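Local atomic coordinates of putative iron binding protein (Bordetella pertussis Tohama I, PDB entry 1Y9U), a protein that binds ferric iron through tyrosine side chains and probably serves as a periplasmic solute-binding protein for iron uptake. Residues Gly73-Asp85 / Ala245-Glu259. Sequence-based numbering, arbitrary orientation.
Sequences GGVTQKIQSQTLD and AAHAPNKANAVKLLE
A chi1 of 169° swings the hydroxyl of Ser81 beside its own carbonyl carbon and toward Glu259, whose side chain leaves the helix with CG beside its own backbone N (chi1 -69°) and then runs extended to the carboxylate. Ser81 OG donates to the anti lone pair of Glu259 OE2 at 2.6 Å. The same Ser81 OG accepts from Leu84 N at 3.0 Å, nearly straight, which makes Ser81 the N-cap residue of the helix that begins at Gln82. A water donates to Glu259 OE2 and also bonds Thr83 OG1, while the Thr83 side chain crosses the glutamate stem at about a right angle.

Next to this polar group is an apolar patch of Ile79, Leu84, Val255 and Leu258. Leu84 CD1 sits 3.8 Å from Leu258 CG, the two side chains roughly perpendicular, and Ile79 sends CD1 to 3.9 Å from Leu258 CD2. From the other branch, Ile79 CG2 meets Val255 CG2 tip to tip at 4.1 Å. Further along, Lys251 lies against Gln77, coming from the opposite direction; a second water links its NZ to Lys78 O. At the far end Ala246 N donates to Val75 O at 2.9 Å, and Thr76 and Ala245 form an antiparallel non-hydrogen-bonded pair.

Within this periplasmic binding protein fold, the contact joins strand 237-245 and the Lys251, Val255, Leu258 and Glu259 side of helix 251-261 to strand 76-77 and helix 82-87, away from the iron-binding tyrosines. Gripped by serine and water, Glu259 OE2 would be expected to favour the ionised carboxylate.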
ATOM      1  N   GLY A  73      14.066  -6.274  13.267  1.00 23.67           N
ATOM      2  CA  GLY A  73      15.444  -5.820  13.248  1.00 24.03           C
ATOM      3  C   GLY A  73      15.900  -5.041  14.478  1.00 23.88           C
ATOM      4  O   GLY A  73      17.068  -4.630  14.547  1.00 25.05           O
ATOM      5  N   GLY A  74      14.979  -4.793  15.412  1.00 23.31           N
ATOM      6  CA  GLY A  74      15.288  -4.227  16.722  1.00 22.82           C
ATOM      7  C   GLY A  74      15.428  -2.718  16.795  1.00 22.22           C
ATOM      8  O   GLY A  74      16.006  -2.187  17.754  1.00 22.81           O
ATOM      9  N   VAL A  75      14.890  -2.001  15.808  1.00 20.84           N
ATOM     10  CA  VAL A  75      15.085  -0.552  15.726  1.00 20.57           C
ATOM     11  C   VAL A  75      13.815   0.242  16.032  1.00 19.44           C
ATOM     12  O   VAL A  75      13.755   1.439  15.767  1.00 19.44           O
ATOM     13  CB  VAL A  75      15.680  -0.129  14.364  1.00 20.78           C
ATOM     14  CG1 VAL A  75      17.043  -0.808  14.142  1.00 21.81           C
ATOM     15  CG2 VAL A  75      14.737  -0.423  13.197  1.00 21.06           C
ATOM     16  N   THR A  76      12.834  -0.440  16.613  1.00 19.38           N
ATOM     17  CA  THR A  76      11.609   0.187  17.116  1.00 19.43           C
ATOM     18  C   THR A  76      11.397  -0.064  18.610  1.00 19.35           C
ATOM     19  O   THR A  76      12.055  -0.928  19.213  1.00 19.47           O
ATOM     20  CB  THR A  76      10.361  -0.338  16.334  1.00 19.54           C
ATOM     21  OG1 THR A  76      10.063  -1.699  16.685  1.00 19.25           O
ATOM     22  CG2 THR A  76      10.597  -0.358  14.816  1.00 20.37           C
ATOM     23  N   GLN A  77      10.467   0.690  19.193  1.00 18.80           N
ATOM     24  CA  GLN A  77       9.957   0.398  20.528  1.00 19.27           C
ATOM     25  C   GLN A  77       8.432   0.446  20.574  1.00 19.24           C
ATOM     26  O   GLN A  77       7.778   1.104  19.744  1.00 20.25           O
ATOM     27  CB  GLN A  77      10.535   1.373  21.571  1.00 19.22           C
ATOM     28  CG  GLN A  77      10.088   2.809  21.388  1.00 20.17           C
ATOM     29  CD  GLN A  77      10.759   3.740  22.380  1.00 19.82           C
ATOM     30  OE1 GLN A  77      11.576   4.566  22.002  1.00 20.53           O
ATOM     31  NE2 GLN A  77      10.397   3.613  23.643  1.00 21.50           N
ATOM     32  N   LYS A  78       7.886  -0.256  21.557  1.00 19.93           N
ATOM     33  CA  LYS A  78       6.460  -0.349  21.824  1.00 21.18           C
ATOM     34  C   LYS A  78       5.980   0.958  22.430  1.00 21.26           C
ATOM     35  O   LYS A  78       6.692   1.570  23.214  1.00 20.99           O
ATOM     36  CB  LYS A  78       6.202  -1.509  22.795  1.00 21.90           C
ATOM     37  CG  LYS A  78       6.452  -2.873  22.173  1.00 24.17           C
ATOM     38  CD  LYS A  78       6.308  -3.993  23.164  1.00 27.53           C
ATOM     39  CE  LYS A  78       6.888  -5.268  22.602  1.00 29.72           C
ATOM     40  NZ  LYS A  78       6.245  -6.468  23.203  1.00 31.72           N
ATOM     41  N   ILE A  79       4.786   1.395  22.042  1.00 20.81           N
ATOM     42  CA  ILE A  79       4.155   2.553  22.669  1.00 21.48           C
ATOM     43  C   ILE A  79       2.716   2.231  23.005  1.00 21.34           C
ATOM     44  O   ILE A  79       2.115   1.299  22.460  1.00 21.36           O
ATOM     45  CB  ILE A  79       4.247   3.839  21.798  1.00 22.16           C
ATOM     46  CG1 ILE A  79       3.429   3.689  20.517  1.00 22.71           C
ATOM     47  CG2 ILE A  79       5.714   4.203  21.508  1.00 22.73           C
ATOM     48  CD1 ILE A  79       3.169   4.994  19.832  1.00 23.25           C
ATOM     49  N   GLN A  80       2.192   3.012  23.940  1.00 21.88           N
ATOM     50  CA  GLN A  80       0.818   2.916  24.375  1.00 22.46           C
ATOM     51  C   GLN A  80       0.185   4.244  24.022  1.00 20.74           C
ATOM     52  O   GLN A  80       0.682   5.317  24.389  1.00 21.90           O
ATOM     53  CB  GLN A  80       0.745   2.642  25.875  1.00 23.69           C
ATOM     54  CG  GLN A  80       1.249   1.260  26.257  1.00 27.71           C
ATOM     55  CD  GLN A  80       2.770   1.139  26.232  1.00 31.81           C
ATOM     56  OE1 GLN A  80       3.472   1.973  26.807  1.00 34.43           O
ATOM     57  NE2 GLN A  80       3.282   0.107  25.556  1.00 33.80           N
ATOM     58  N   SER A  81      -0.892   4.169  23.249  1.00 17.49           N
ATOM     59  CA  SER A  81      -1.580   5.369  22.802  1.00 15.28           C
ATOM     60  C   SER A  81      -3.012   5.022  22.497  1.00 14.22           C
ATOM     61  O   SER A  81      -3.304   4.322  21.539  1.00 13.04           O
ATOM     62  CB  SER A  81      -0.909   5.972  21.562  1.00 14.94           C
ATOM     63  OG  SER A  81      -1.732   6.988  21.002  1.00 14.33           O
ATOM     64  N   GLN A  82      -3.929   5.539  23.314  1.00 13.37           N
ATOM     65  CA  GLN A  82      -5.343   5.433  23.029  1.00 12.89           C
ATOM     66  C   GLN A  82      -5.685   6.166  21.717  1.00 12.40           C
ATOM     67  O   GLN A  82      -6.595   5.758  21.009  1.00 11.59           O
ATOM     68  CB  GLN A  82      -6.177   5.966  24.204  1.00 13.15           C
ATOM     69  CG  GLN A  82      -7.663   5.977  23.913  1.00 13.94           C
ATOM     70  CD  GLN A  82      -8.144   7.267  23.241  1.00 12.92           C
ATOM     71  OE1 GLN A  82      -7.458   8.305  23.300  1.00 14.30           O
ATOM     72  NE2 GLN A  82      -9.326   7.208  22.626  1.00 12.68           N
ATOM     73  N   THR A  83      -4.961   7.231  21.404  1.00 12.11           N
ATOM     74  CA  THR A  83      -5.233   7.984  20.185  1.00 11.99           C
ATOM     75  C   THR A  83      -4.986   7.104  18.972  1.00 12.11           C
ATOM     76  O   THR A  83      -5.839   6.959  18.118  1.00 12.21           O
ATOM     77  CB  THR A  83      -4.353   9.229  20.125  1.00 12.35           C
ATOM     78  OG1 THR A  83      -4.720  10.124  21.190  1.00 13.62           O
ATOM     79  CG2 THR A  83      -4.568  10.004  18.830  1.00 13.12           C
ATOM     80  N   LEU A  84      -3.827   6.475  18.939  1.00 11.36           N
ATOM     81  CA  LEU A  84      -3.480   5.616  17.817  1.00 12.02           C
ATOM     82  C   LEU A  84      -4.345   4.353  17.790  1.00 12.29           C
ATOM     83  O   LEU A  84      -4.824   3.961  16.736  1.00 12.82           O
ATOM     84  CB  LEU A  84      -1.988   5.282  17.831  1.00 12.70           C
ATOM     85  CG  LEU A  84      -1.053   6.424  17.388  1.00 14.55           C
ATOM     86  CD1 LEU A  84       0.337   6.249  17.982  1.00 17.20           C
ATOM     87  CD2 LEU A  84      -0.990   6.557  15.892  1.00 16.75           C
ATOM     88  N   ASP A  85      -4.576   3.713  18.931  1.00 12.51           N
ATOM     89  CA  ASP A  85      -5.314   2.454  18.938  1.00 12.94           C
ATOM     90  C   ASP A  85      -6.769   2.645  18.546  1.00 12.36           C
ATOM     91  O   ASP A  85      -7.383   1.779  17.952  1.00 13.23           O
ATOM     92  CB  ASP A  85      -5.251   1.774  20.302  1.00 14.02           C
ATOM     93  CG  ASP A  85      -3.889   1.182  20.599  1.00 16.48           C
ATOM     94  OD1 ASP A  85      -3.015   1.177  19.700  1.00 16.83           O
ATOM     95  OD2 ASP A  85      -3.620   0.673  21.719  1.00 21.39           O
ATOM     96  N   ALA A 245      11.138   4.927  16.877  1.00 16.50           N
ATOM     97  CA  ALA A 245      12.469   4.301  16.891  1.00 17.13           C
ATOM     98  C   ALA A 245      12.877   3.849  18.289  1.00 18.18           C
ATOM     99  O   ALA A 245      12.534   4.487  19.295  1.00 18.11           O
ATOM    100  CB  ALA A 245      13.495   5.243  16.334  1.00 16.59           C
ATOM    101  N   ALA A 246      13.631   2.752  18.338  1.00 19.36           N
ATOM    102  CA  ALA A 246      14.020   2.095  19.595  1.00 19.86           C
ATOM    103  C   ALA A 246      14.729   3.035  20.578  1.00 20.47           C
ATOM    104  O   ALA A 246      14.516   2.953  21.792  1.00 20.98           O
ATOM    105  CB  ALA A 246      14.913   0.896  19.289  1.00 20.27           C
ATOM    106  N   HIS A 247      15.548   3.925  20.046  1.00 20.68           N
ATOM    107  CA  HIS A 247      16.348   4.835  20.874  1.00 21.54           C
ATOM    108  C   HIS A 247      15.961   6.309  20.707  1.00 21.41           C
ATOM    109  O   HIS A 247      16.772   7.216  20.915  1.00 21.99           O
ATOM    110  CB  HIS A 247      17.831   4.584  20.575  1.00 22.12           C
ATOM    111  CG  HIS A 247      18.253   3.182  20.876  1.00 23.97           C
ATOM    112  ND1 HIS A 247      18.327   2.696  22.163  1.00 26.48           N
ATOM    113  CD2 HIS A 247      18.581   2.146  20.066  1.00 25.56           C
ATOM    114  CE1 HIS A 247      18.698   1.428  22.135  1.00 26.56           C
ATOM    115  NE2 HIS A 247      18.855   1.067  20.873  1.00 26.89           N
ATOM    116  N   ALA A 248      14.695   6.554  20.359  1.00 19.96           N
ATOM    117  CA  ALA A 248      14.214   7.912  20.109  1.00 19.52           C
ATOM    118  C   ALA A 248      14.672   8.846  21.223  1.00 19.07           C
ATOM    119  O   ALA A 248      14.313   8.610  22.373  1.00 19.45           O
ATOM    120  CB  ALA A 248      12.696   7.919  20.024  1.00 19.43           C
ATOM    121  N   PRO A 249      15.459   9.864  20.886  1.00 18.56           N
ATOM    122  CA  PRO A 249      15.884  10.854  21.891  1.00 18.74           C
ATOM    123  C   PRO A 249      14.792  11.842  22.297  1.00 18.89           C
ATOM    124  O   PRO A 249      14.889  12.443  23.363  1.00 19.38           O
ATOM    125  CB  PRO A 249      17.036  11.578  21.180  1.00 18.74           C
ATOM    126  CG  PRO A 249      16.698  11.486  19.708  1.00 19.02           C
ATOM    127  CD  PRO A 249      16.110  10.122  19.586  1.00 18.67           C
ATOM    128  N   ASN A 250      13.781  12.032  21.452  1.00 18.46           N
ATOM    129  CA  ASN A 250      12.641  12.899  21.738  1.00 18.53           C
ATOM    130  C   ASN A 250      11.364  12.057  21.744  1.00 18.64           C
ATOM    131  O   ASN A 250      10.485  12.269  20.898  1.00 17.71           O
ATOM    132  CB  ASN A 250      12.545  14.014  20.704  1.00 18.92           C
ATOM    133  CG  ASN A 250      13.853  14.766  20.522  1.00 19.91           C
ATOM    134  OD1 ASN A 250      14.249  15.554  21.390  1.00 21.90           O
ATOM    135  ND2 ASN A 250      14.522  14.547  19.397  1.00 19.27           N
ATOM    136  N   LYS A 251      11.263  11.100  22.663  1.00 18.78           N
ATOM    137  CA  LYS A 251      10.187  10.100  22.628  1.00 19.57           C
ATOM    138  C   LYS A 251       8.808  10.733  22.749  1.00 19.19           C
ATOM    139  O   LYS A 251       7.889  10.361  22.036  1.00 18.67           O
ATOM    140  CB  LYS A 251      10.333   8.997  23.693  1.00 20.74           C
ATOM    141  CG  LYS A 251       9.360   7.815  23.467  1.00 22.58           C
ATOM    142  CD  LYS A 251       9.493   6.706  24.513  1.00 25.05           C
ATOM    143  CE  LYS A 251       8.214   5.905  24.702  1.00 26.33           C
ATOM    144  NZ  LYS A 251       7.877   5.036  23.543  1.00 29.96           N
ATOM    145  N   ALA A 252       8.641  11.673  23.663  1.00 18.57           N
ATOM    146  CA  ALA A 252       7.345  12.331  23.813  1.00 18.19           C
ATOM    147  C   ALA A 252       6.935  13.015  22.513  1.00 17.12           C
ATOM    148  O   ALA A 252       5.793  12.914  22.093  1.00 16.32           O
ATOM    149  CB  ALA A 252       7.377  13.325  24.955  1.00 18.59           C
ATOM    150  N   ASN A 253       7.859  13.698  21.856  1.00 16.37           N
ATOM    151  CA  ASN A 253       7.546  14.381  20.610  1.00 15.84           C
ATOM    152  C   ASN A 253       7.295  13.379  19.477  1.00 15.78           C
ATOM    153  O   ASN A 253       6.517  13.655  18.562  1.00 15.14           O
ATOM    154  CB  ASN A 253       8.668  15.345  20.210  1.00 16.25           C
ATOM    155  CG  ASN A 253       8.767  16.553  21.119  1.00 17.12           C
ATOM    156  OD1 ASN A 253       7.848  16.860  21.890  1.00 18.39           O
ATOM    157  ND2 ASN A 253       9.888  17.264  21.013  1.00 18.23           N
ATOM    158  N   ALA A 254       7.969  12.233  19.534  1.00 15.38           N
ATOM    159  CA  ALA A 254       7.789  11.163  18.557  1.00 14.80           C
ATOM    160  C   ALA A 254       6.363  10.645  18.621  1.00 14.39           C
ATOM    161  O   ALA A 254       5.715  10.464  17.594  1.00 13.44           O
ATOM    162  CB  ALA A 254       8.767  10.019  18.799  1.00 14.97           C
ATOM    163  N   VAL A 255       5.873  10.403  19.828  1.00 13.85           N
ATOM    164  CA  VAL A 255       4.497   9.949  19.992  1.00 14.58           C
ATOM    165  C   VAL A 255       3.540  11.059  19.558  1.00 13.95           C
ATOM    166  O   VAL A 255       2.556  10.785  18.891  1.00 13.23           O
ATOM    167  CB  VAL A 255       4.209   9.456  21.437  1.00 15.22           C
ATOM    168  CG1 VAL A 255       2.740   9.073  21.624  1.00 16.61           C
ATOM    169  CG2 VAL A 255       5.096   8.266  21.771  1.00 16.16           C
ATOM    170  N   LYS A 256       3.848  12.317  19.879  1.00 13.50           N
ATOM    171  CA  LYS A 256       3.006  13.426  19.445  1.00 14.08           C
ATOM    172  C   LYS A 256       2.917  13.483  17.926  1.00 12.91           C
ATOM    173  O   LYS A 256       1.851  13.680  17.362  1.00 12.88           O
ATOM    174  CB  LYS A 256       3.525  14.761  19.988  1.00 15.55           C
ATOM    175  CG  LYS A 256       3.321  14.957  21.477  1.00 18.76           C
ATOM    176  CD  LYS A 256       3.766  16.336  21.918  1.00 22.53           C
ATOM    177  CE  LYS A 256       3.229  16.662  23.317  1.00 25.07           C
ATOM    178  NZ  LYS A 256       4.049  17.661  24.048  1.00 28.29           N
ATOM    179  N   LEU A 257       4.046  13.309  17.256  1.00 12.64           N
ATOM    180  CA  LEU A 257       4.059  13.320  15.794  1.00 11.90           C
ATOM    181  C   LEU A 257       3.273  12.148  15.219  1.00 11.90           C
ATOM    182  O   LEU A 257       2.478  12.329  14.311  1.00 11.82           O
ATOM    183  CB  LEU A 257       5.485  13.326  15.254  1.00 11.88           C
ATOM    184  CG  LEU A 257       5.635  13.275  13.732  1.00 12.83           C
ATOM    185  CD1 LEU A 257       4.954  14.474  13.098  1.00 13.82           C
ATOM    186  CD2 LEU A 257       7.113  13.239  13.390  1.00 14.74           C
ATOM    187  N   LEU A 258       3.454  10.958  15.770  1.00 12.14           N
ATOM    188  CA  LEU A 258       2.757   9.804  15.231  1.00 12.75           C
ATOM    189  C   LEU A 258       1.246   9.941  15.458  1.00 12.36           C
ATOM    190  O   LEU A 258       0.443   9.627  14.589  1.00 12.57           O
ATOM    191  CB  LEU A 258       3.342   8.536  15.834  1.00 13.84           C
ATOM    192  CG  LEU A 258       2.858   7.178  15.360  1.00 16.16           C
ATOM    193  CD1 LEU A 258       3.083   7.054  13.888  1.00 16.68           C
ATOM    194  CD2 LEU A 258       3.599   6.091  16.118  1.00 17.57           C
ATOM    195  N   GLU A 259       0.851  10.453  16.621  1.00 11.56           N
ATOM    196  CA  GLU A 259      -0.559  10.708  16.886  1.00 11.23           C
ATOM    197  C   GLU A 259      -1.105  11.780  15.939  1.00 11.35           C
ATOM    198  O   GLU A 259      -2.240  11.693  15.476  1.00 11.84           O
ATOM    199  CB  GLU A 259      -0.774  11.101  18.368  1.00 11.31           C
ATOM    200  CG  GLU A 259      -0.536   9.933  19.305  1.00 12.07           C
ATOM    201  CD  GLU A 259      -0.592  10.267  20.781  1.00 13.22           C
ATOM    202  OE1 GLU A 259      -0.426  11.465  21.113  1.00 16.11           O
ATOM    203  OE2 GLU A 259      -0.806   9.337  21.583  1.00 13.58           O
TER
HETATM  204  O   HOH W   1       6.460   3.292  25.452  1.00 30.22           O
HETATM  205  O   HOH W   2      -3.387   9.124  23.329  1.00 19.94           O